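Local coordinates for protein fructosyl amine: oxygen oxidoreductase (Aspergillus fumigatus, PDB 3DJE) that oxidatively deglycates fructosyl amino acids (Amadori products), using FAD as its cofactor and molecular oxygen as the electron acceptor, at residues P89-C101 with G145-H159. Numbering follows the deposited sequence.
Sequences PYYHDTGLLMSAC and GWKGYFARSGAGWAH
His92 lies flat on the indole of Trp157, the two planes only 3° apart and the imidazole centroid 3.9 Å from that of the six-membered ring. The stack is offset, CD2 and NE2 of His92 lying near CH2 of Trp157, while His92 CB sits over the five-membered ring. Trp157 reaches this place because its CG stands between its own backbone N and carbonyl carbon (chi1 65°), which folds the indole back across the neighbouring strand. Thr94 CG2 packs against Trp157 NE1, 3.4 Å away, and that nitrogen is hydrogen-bonded to Glu267. Beside the stack, with Trp157 O at the edge of the imidazole, the backbones of His92 and Trp157 exchange two hydrogen bonds, the one from His92 N to Trp157 O being 2.7 Å.

The two segments form two short antiparallel pairings, 91-92 with 156-158 and 96-100 with 147-151, whose register slips by two residues at the intervening loops. The first belongs to a three-stranded sheet completed by 53-55, a strand that includes the FAD-binding Val54; the second belongs to the large mixed sheet of this MSOX/MTOX-family flavoenzyme, with 256-259 and 122-124 on its two flanks. At the far end of that pairing, Ser99 OG lies 3.2 Å from Trp146 CE3 and is hydrogen-bonded to the carbonyl oxygen of Phe258, while Cys101 SG approaches the indole obliquely. Gly148 lets the strands close to 3.8 Å between its CA and that of Ser99.

At the slip, Gly95 N makes a buried hydrogen bond to Ala155 O, whereas Asp93 and Ser153-Gly154 form the solvent side. There Asp93 extends its carboxylate to Gly154 N through weak bonds, and Asp93 OD1 also accepts the Tyr91 hydroxyl (OH) at 2.6 Å, on its anti side. Next to them, a water donates to both Asp93 O and Arg152 O.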
loop_
_atom_site.group_PDB
_atom_site.type_symbol
_atom_site.label_atom_id
_atom_site.label_comp_id
_atom_site.label_asym_id
_atom_site.label_seq_id
_atom_site.Cartn_x
_atom_site.Cartn_y
_atom_site.Cartn_z
ATOM N N PRO A 89 2.634 7.497 -17.575
ATOM C CA PRO A 89 1.236 7.816 -17.906
ATOM C C PRO A 89 0.286 7.888 -16.710
ATOM O O PRO A 89 -0.808 8.452 -16.841
ATOM C CB PRO A 89 0.809 6.638 -18.794
ATOM C CG PRO A 89 2.098 6.149 -19.430
ATOM C CD PRO A 89 3.117 6.310 -18.314
ATOM N N TYR A 90 0.696 7.292 -15.588
ATOM C CA TYR A 90 -0.216 7.055 -14.450
ATOM C C TYR A 90 0.005 8.016 -13.311
ATOM O O TYR A 90 -0.793 8.029 -12.375
ATOM C CB TYR A 90 -0.120 5.597 -13.965
ATOM C CG TYR A 90 -0.269 4.679 -15.137
ATOM C CD1 TYR A 90 -1.443 4.657 -15.865
ATOM C CD2 TYR A 90 0.814 3.916 -15.600
ATOM C CE1 TYR A 90 -1.574 3.872 -17.014
ATOM C CE2 TYR A 90 0.691 3.116 -16.741
ATOM C CZ TYR A 90 -0.500 3.108 -17.457
ATOM O OH TYR A 90 -0.614 2.319 -18.591
ATOM N N TYR A 91 1.059 8.829 -13.399
ATOM C CA TYR A 91 1.401 9.774 -12.337
ATOM C C TYR A 91 0.876 11.180 -12.625
ATOM O O TYR A 91 1.111 11.728 -13.710
ATOM C CB TYR A 91 2.912 9.821 -12.093
ATOM C CG TYR A 91 3.308 10.883 -11.087
ATOM C CD1 TYR A 91 2.815 10.863 -9.776
ATOM C CD2 TYR A 91 4.123 11.944 -11.464
ATOM C CE1 TYR A 91 3.170 11.859 -8.860
ATOM C CE2 TYR A 91 4.491 12.932 -10.552
ATOM C CZ TYR A 91 3.999 12.882 -9.253
ATOM O OH TYR A 91 4.336 13.876 -8.359
ATOM N N HIS A 92 0.192 11.761 -11.633
ATOM C CA HIS A 92 -0.434 13.076 -11.757
ATOM C C HIS A 92 0.132 14.002 -10.685
ATOM O O HIS A 92 -0.153 13.844 -9.503
ATOM C CB HIS A 92 -1.939 12.955 -11.566
ATOM C CG HIS A 92 -2.602 12.095 -12.593
ATOM N ND1 HIS A 92 -3.334 12.611 -13.640
ATOM C CD2 HIS A 92 -2.644 10.748 -12.728
ATOM C CE1 HIS A 92 -3.797 11.616 -14.378
ATOM N NE2 HIS A 92 -3.394 10.477 -13.847
ATOM N N ASP A 93 0.943 14.957 -11.125
ATOM C CA ASP A 93 1.648 15.868 -10.228
ATOM C C ASP A 93 0.720 17.019 -9.849
ATOM O O ASP A 93 0.875 18.150 -10.329
ATOM C CB ASP A 93 2.903 16.371 -10.942
ATOM C CG ASP A 93 3.894 17.031 -10.008
ATOM O OD1 ASP A 93 4.271 16.419 -8.995
ATOM O OD2 ASP A 93 4.343 18.151 -10.330
ATOM N N THR A 94 -0.260 16.727 -8.993
ATOM C CA THR A 94 -1.315 17.692 -8.636
ATOM C C THR A 94 -0.934 18.555 -7.453
ATOM O O THR A 94 -1.641 19.518 -7.132
ATOM C CB THR A 94 -2.612 16.974 -8.169
ATOM O OG1 THR A 94 -2.287 16.065 -7.095
ATOM C CG2 THR A 94 -3.252 16.210 -9.324
ATOM N N GLY A 95 0.146 18.179 -6.780
ATOM C CA GLY A 95 0.429 18.713 -5.468
ATOM C C GLY A 95 -0.341 17.992 -4.362
ATOM O O GLY A 95 -1.246 17.173 -4.617
ATOM N N LEU A 96 0.020 18.319 -3.126
ATOM C CA LEU A 96 -0.438 17.579 -1.960
ATOM C C LEU A 96 -0.444 18.463 -0.731
ATOM O O LEU A 96 0.559 19.106 -0.424
ATOM C CB LEU A 96 0.512 16.401 -1.709
ATOM C CG LEU A 96 0.451 15.660 -0.361
ATOM C CD1 LEU A 96 -0.879 14.945 -0.206
ATOM C CD2 LEU A 96 1.604 14.673 -0.253
ATOM N N LEU A 97 -1.569 18.473 -0.028
ATOM C CA LEU A 97 -1.666 19.134 1.269
ATOM C C LEU A 97 -1.462 18.062 2.327
ATOM O O LEU A 97 -2.159 17.043 2.309
ATOM C CB LEU A 97 -3.052 19.776 1.448
ATOM C CG LEU A 97 -3.308 20.228 2.895
ATOM C CD1 LEU A 97 -2.514 21.515 3.166
ATOM C CD2 LEU A 97 -4.773 20.401 3.199
HETATM N N MSE A 98 -0.516 18.297 3.244
HETATM C CA MSE A 98 -0.320 17.437 4.419
HETATM C C MSE A 98 -0.596 18.265 5.674
HETATM O O MSE A 98 0.021 19.309 5.865
HETATM C CB MSE A 98 1.114 16.912 4.451
HETATM C CG MSE A 98 1.422 15.901 3.356
HETATM SE SE MSE A 98 0.426 14.285 3.678
HETATM C CE MSE A 98 1.317 13.703 5.326
ATOM N N SER A 99 -1.518 17.806 6.512
ATOM C CA SER A 99 -1.994 18.623 7.643
ATOM C C SER A 99 -2.304 17.767 8.863
ATOM O O SER A 99 -2.333 16.538 8.771
ATOM C CB SER A 99 -3.232 19.418 7.234
ATOM O OG SER A 99 -4.275 18.550 6.846
ATOM N N ALA A 100 -2.498 18.429 10.004
ATOM C CA ALA A 100 -2.886 17.768 11.250
ATOM C C ALA A 100 -3.633 18.777 12.117
ATOM O O ALA A 100 -3.845 19.916 11.696
ATOM C CB ALA A 100 -1.659 17.211 11.983
ATOM N N CYS A 101 -4.048 18.347 13.307
ATOM C CA CYS A 101 -4.862 19.202 14.185
ATOM C C CYS A 101 -4.312 19.322 15.612
ATOM O O CYS A 101 -4.176 20.437 16.152
ATOM C CB CYS A 101 -6.284 18.675 14.246
ATOM S SG CYS A 101 -7.141 18.719 12.679
ATOM N N GLY A 145 -9.359 23.788 13.049
ATOM C CA GLY A 145 -8.082 23.463 13.664
ATOM C C GLY A 145 -7.027 22.876 12.731
ATOM O O GLY A 145 -5.940 22.532 13.186
ATOM N N TRP A 146 -7.336 22.736 11.439
ATOM C CA TRP A 146 -6.344 22.190 10.493
ATOM C C TRP A 146 -5.168 23.145 10.344
ATOM O O TRP A 146 -5.358 24.352 10.190
ATOM C CB TRP A 146 -6.952 21.971 9.108
ATOM C CG TRP A 146 -7.900 20.827 8.968
ATOM C CD1 TRP A 146 -8.897 20.453 9.838
ATOM C CD2 TRP A 146 -7.988 19.936 7.853
ATOM N NE1 TRP A 146 -9.585 19.373 9.332
ATOM C CE2 TRP A 146 -9.046 19.036 8.114
ATOM C CE3 TRP A 146 -7.258 19.798 6.660
ATOM C CZ2 TRP A 146 -9.397 18.008 7.222
ATOM C CZ3 TRP A 146 -7.614 18.785 5.771
ATOM C CH2 TRP A 146 -8.664 17.903 6.057
ATOM N N LYS A 147 -3.958 22.597 10.396
ATOM C CA LYS A 147 -2.750 23.336 10.113
ATOM C C LYS A 147 -1.885 22.424 9.274
ATOM O O LYS A 147 -1.775 21.230 9.566
ATOM C CB LYS A 147 -2.000 23.664 11.400
ATOM C CG LYS A 147 -0.816 24.585 11.182
ATOM C CD LYS A 147 -0.038 24.839 12.466
ATOM C CE LYS A 147 1.244 25.612 12.172
ATOM N NZ LYS A 147 2.285 24.763 11.539
ATOM N N GLY A 148 -1.246 22.962 8.251
ATOM C CA GLY A 148 -0.447 22.075 7.420
ATOM C C GLY A 148 0.450 22.747 6.423
ATOM O O GLY A 148 0.664 23.968 6.477
ATOM N N TYR A 149 0.959 21.926 5.507
ATOM C CA TYR A 149 1.928 22.354 4.504
ATOM C C TYR A 149 1.498 21.900 3.128
ATOM O O TYR A 149 1.198 20.718 2.924
ATOM C CB TYR A 149 3.306 21.778 4.815
ATOM C CG TYR A 149 3.830 22.239 6.147
ATOM C CD1 TYR A 149 4.371 23.518 6.292
ATOM C CD2 TYR A 149 3.753 21.415 7.270
ATOM C CE1 TYR A 149 4.840 23.960 7.535
ATOM C CE2 TYR A 149 4.219 21.844 8.510
ATOM C CZ TYR A 149 4.760 23.113 8.633
ATOM O OH TYR A 149 5.223 23.519 9.869
ATOM N N PHE A 150 1.475 22.838 2.184
ATOM C CA PHE A 150 1.083 22.533 0.813
ATOM C C PHE A 150 2.287 22.440 -0.110
ATOM O O PHE A 150 3.072 23.384 -0.206
ATOM C CB PHE A 150 0.087 23.579 0.288
ATOM C CG PHE A 150 -0.410 23.307 -1.111
ATOM C CD1 PHE A 150 -1.053 22.104 -1.428
ATOM C CD2 PHE A 150 -0.250 24.264 -2.118
ATOM C CE1 PHE A 150 -1.512 21.856 -2.730
ATOM C CE2 PHE A 150 -0.716 24.024 -3.434
ATOM C CZ PHE A 150 -1.347 22.820 -3.736
ATOM N N ALA A 151 2.433 21.295 -0.768
ATOM C CA ALA A 151 3.436 21.118 -1.806
ATOM C C ALA A 151 2.708 21.360 -3.119
ATOM O O ALA A 151 1.799 20.611 -3.497
ATOM C CB ALA A 151 4.045 19.711 -1.759
ATOM N N ARG A 152 3.101 22.426 -3.807
ATOM C CA ARG A 152 2.439 22.824 -5.052
ATOM C C ARG A 152 2.644 21.815 -6.182
ATOM O O ARG A 152 1.773 21.650 -7.053
ATOM C CB ARG A 152 2.939 24.194 -5.514
ATOM C CG ARG A 152 2.762 25.314 -4.477
ATOM C CD ARG A 152 3.275 26.608 -5.077
ATOM N NE ARG A 152 3.210 27.792 -4.218
ATOM C CZ ARG A 152 2.262 28.723 -4.294
ATOM N NH1 ARG A 152 1.258 28.582 -5.152
ATOM N NH2 ARG A 152 2.309 29.792 -3.504
ATOM N N SER A 153 3.814 21.187 -6.182
ATOM C CA SER A 153 4.187 20.181 -7.173
ATOM C C SER A 153 5.223 19.264 -6.547
ATOM O O SER A 153 5.594 19.463 -5.391
ATOM C CB SER A 153 4.757 20.859 -8.418
ATOM O OG SER A 153 5.961 21.530 -8.097
ATOM N N GLY A 154 5.695 18.264 -7.293
ATOM C CA GLY A 154 6.671 17.301 -6.762
ATOM C C GLY A 154 6.034 16.237 -5.874
ATOM O O GLY A 154 6.727 15.481 -5.187
ATOM N N ALA A 155 4.706 16.192 -5.911
ATOM C CA ALA A 155 3.905 15.206 -5.170
ATOM C C ALA A 155 2.546 15.159 -5.824
ATOM O O ALA A 155 2.108 16.125 -6.454
ATOM C CB ALA A 155 3.757 15.616 -3.723
ATOM N N GLY A 156 1.852 14.047 -5.658
ATOM C CA GLY A 156 0.565 13.927 -6.305
ATOM C C GLY A 156 0.007 12.550 -6.100
ATOM O O GLY A 156 0.061 11.999 -4.994
ATOM N N TRP A 157 -0.578 12.018 -7.166
ATOM C CA TRP A 157 -1.181 10.699 -7.087
ATOM C C TRP A 157 -0.945 9.875 -8.345
ATOM O O TRP A 157 -0.653 10.422 -9.410
ATOM C CB TRP A 157 -2.678 10.824 -6.780
ATOM C CG TRP A 157 -3.479 11.488 -7.863
ATOM C CD1 TRP A 157 -3.718 12.838 -8.017
ATOM C CD2 TRP A 157 -4.160 10.834 -8.939
ATOM N NE1 TRP A 157 -4.523 13.047 -9.129
ATOM C CE2 TRP A 157 -4.816 11.835 -9.698
ATOM C CE3 TRP A 157 -4.310 9.490 -9.319
ATOM C CZ2 TRP A 157 -5.572 11.534 -10.852
ATOM C CZ3 TRP A 157 -5.083 9.193 -10.452
ATOM C CH2 TRP A 157 -5.703 10.209 -11.197
ATOM N N ALA A 158 -1.030 8.549 -8.203
ATOM C CA ALA A 158 -0.936 7.642 -9.361
ATOM C C ALA A 158 -2.198 6.836 -9.502
ATOM O O ALA A 158 -2.810 6.474 -8.492
ATOM C CB ALA A 158 0.233 6.688 -9.211
ATOM N N HIS A 159 -2.579 6.549 -10.747
ATOM C CA HIS A 159 -3.656 5.593 -10.981
ATOM C C HIS A 159 -3.155 4.190 -10.717
ATOM O O HIS A 159 -2.569 3.545 -11.598
ATOM C CB HIS A 159 -4.267 5.719 -12.373
ATOM C CG HIS A 159 -5.601 5.057 -12.466
ATOM N ND1 HIS A 159 -5.783 3.719 -12.191
ATOM C CD2 HIS A 159 -6.834 5.565 -12.711
ATOM C CE1 HIS A 159 -7.066 3.420 -12.312
ATOM N NE2 HIS A 159 -7.727 4.524 -12.621
HETATM O O HOH W 1 1.210 20.761 -9.543
HETATM O O HOH W 2 2.617 18.557 1.641
HETATM O O HOH W 3 -4.794 23.070 15.459
#